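Hypothetical protein BACOVA_04980 (PDB 3UFI) probably serves as a fimbrillin-like pilus subunit involved in cell adhesion in the gut bacterium Bacteroides ovatus. Local coordinates at residues A[97-102]-A[137-142]. Sequence-based numbering, arbitrary orientation. Where two conformers were deposited one is given.
Sequences TLNAYY and FLFAQA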
# COMPACT_ATOMS: atom_id res chain seq x y z
N THR A 97 0.43 19.94 12.40
CA THR A 97 0.57 18.53 12.16
C THR A 97 -0.34 18.20 10.99
O THR A 97 -1.52 18.56 11.01
CB THR A 97 0.28 17.67 13.39
OG1 THR A 97 1.19 18.04 14.42
CG2 THR A 97 0.42 16.17 13.08
N LEU A 98 0.21 17.54 9.97
CA LEU A 98 -0.56 17.14 8.79
C LEU A 98 -0.40 15.68 8.54
O LEU A 98 0.69 15.14 8.75
CB LEU A 98 -0.09 17.92 7.53
CG LEU A 98 -0.76 19.26 7.19
CD1 LEU A 98 -0.41 20.34 8.23
CD2 LEU A 98 -0.32 19.73 5.81
N ASN A 99 -1.46 15.02 8.08
CA ASN A 99 -1.48 13.59 7.73
C ASN A 99 -1.75 13.45 6.27
O ASN A 99 -2.44 14.31 5.71
CB ASN A 99 -2.57 12.82 8.49
CG ASN A 99 -2.52 12.89 9.98
OD1 ASN A 99 -1.48 12.72 10.61
ND2 ASN A 99 -3.68 13.08 10.58
N ALA A 100 -1.28 12.39 5.64
CA ALA A 100 -1.60 12.17 4.24
C ALA A 100 -1.69 10.68 3.98
O ALA A 100 -1.12 9.89 4.73
CB ALA A 100 -0.56 12.83 3.34
N TYR A 101 -2.46 10.29 2.96
CA TYR A 101 -2.59 8.87 2.63
C TYR A 101 -2.77 8.71 1.14
O TYR A 101 -3.16 9.65 0.46
CB TYR A 101 -3.76 8.23 3.41
CG TYR A 101 -5.10 8.58 2.80
CD1 TYR A 101 -5.73 9.78 3.12
CD2 TYR A 101 -5.69 7.77 1.84
CE1 TYR A 101 -6.93 10.15 2.52
CE2 TYR A 101 -6.89 8.13 1.22
CZ TYR A 101 -7.50 9.32 1.57
OH TYR A 101 -8.68 9.69 0.96
N TYR A 102 -2.50 7.52 0.64
CA TYR A 102 -2.67 7.11 -0.74
C TYR A 102 -3.35 5.73 -0.72
O TYR A 102 -3.03 4.96 0.18
CB TYR A 102 -1.29 7.04 -1.45
CG TYR A 102 -1.30 6.27 -2.76
CD1 TYR A 102 -1.21 4.88 -2.78
CD2 TYR A 102 -1.47 6.93 -3.98
CE1 TYR A 102 -1.31 4.16 -3.97
CE2 TYR A 102 -1.57 6.22 -5.18
CZ TYR A 102 -1.50 4.84 -5.17
OH TYR A 102 -1.56 4.14 -6.34
N PHE A 137 -2.06 0.81 0.32
CA PHE A 137 -2.30 1.93 1.21
C PHE A 137 -1.03 2.45 1.85
O PHE A 137 -0.24 1.69 2.42
CB PHE A 137 -3.34 1.59 2.27
CG PHE A 137 -4.70 1.29 1.71
CD1 PHE A 137 -5.55 2.33 1.31
CD2 PHE A 137 -5.19 -0.01 1.65
CE1 PHE A 137 -6.83 2.06 0.82
CE2 PHE A 137 -6.47 -0.28 1.18
CZ PHE A 137 -7.28 0.76 0.76
N LEU A 138 -0.82 3.78 1.69
CA LEU A 138 0.33 4.51 2.21
C LEU A 138 -0.14 5.51 3.22
O LEU A 138 -1.23 6.03 3.07
CB LEU A 138 1.11 5.25 1.09
CG LEU A 138 1.47 4.50 -0.19
CD1 LEU A 138 2.25 5.39 -1.13
CD2 LEU A 138 2.28 3.27 0.09
N PHE A 139 0.68 5.80 4.24
CA PHE A 139 0.33 6.82 5.22
C PHE A 139 1.55 7.64 5.56
O PHE A 139 2.66 7.10 5.61
CB PHE A 139 -0.27 6.19 6.49
CG PHE A 139 -0.52 7.16 7.63
CD1 PHE A 139 -1.68 7.92 7.68
CD2 PHE A 139 0.44 7.33 8.64
CE1 PHE A 139 -1.90 8.82 8.73
CE2 PHE A 139 0.21 8.22 9.69
CZ PHE A 139 -0.95 8.96 9.73
N ALA A 140 1.35 8.93 5.87
CA ALA A 140 2.42 9.82 6.32
C ALA A 140 1.89 10.80 7.33
O ALA A 140 0.72 11.15 7.30
CB ALA A 140 3.02 10.58 5.14
N GLN A 141 2.72 11.20 8.26
CA GLN A 141 2.37 12.25 9.20
C GLN A 141 3.57 13.17 9.31
O GLN A 141 4.69 12.70 9.51
CB GLN A 141 1.90 11.73 10.56
CG GLN A 141 1.61 12.90 11.51
CD GLN A 141 1.12 12.48 12.85
OE1 GLN A 141 1.91 12.21 13.77
NE2 GLN A 141 -0.19 12.47 13.01
N ALA A 142 3.35 14.47 9.07
CA ALA A 142 4.38 15.51 9.15
C ALA A 142 4.09 16.44 10.32
O ALA A 142 2.99 16.99 10.42
CB ALA A 142 4.43 16.29 7.84
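Phe137 approaches the end of strand 95-102 just before its own strand begins, its CA lying 3.3 Å from Tyr102 O in a CA-H...O contact, while its ring stacks with that of Phe190. The same carbonyl accepts the N-H of Leu138, and Tyr102 N returns a bond to Leu138 O, making a hydrogen-bonded pair. Their side chains run alongside each other: Tyr102 CG stands anti to the backbone N (chi1 165°), and Leu138 CG meets ring atom CD1 at 3.7 Å. An alanine in place of Tyr102 would probably leave Leu138 CG without its aromatic neighbour and open a gap there. At Phe139 the pairing is non-hydrogen-bonded; with CG anti to the backbone N (chi1 173°), ring atom CD1 comes within 3.6 Å of Ala100 O, whereas the Tyr101 ring leads away. Ala140 exchanges two backbone bonds with Ala100; Ala140 CB packs on Phe153 and Phe155 of strand 150-156, Ala100 CB on Phe155. Gln141 extends beside Asn99, and its NE2 donates to Asn99 OD1 at 2.7 Å, the amides nearly coplanar (21° apart), though this describes one of two Asn99 conformers and is less certain. Ala142 and Leu98 exchange the last bonds between these segments. Leu98, Ala100, Tyr102, Leu138, Ala140 and Ala142 share one mostly apolar face of this regular antiparallel pairing within a mixed sheet, consistent with the transthyretin-like sandwich of fimbrillins.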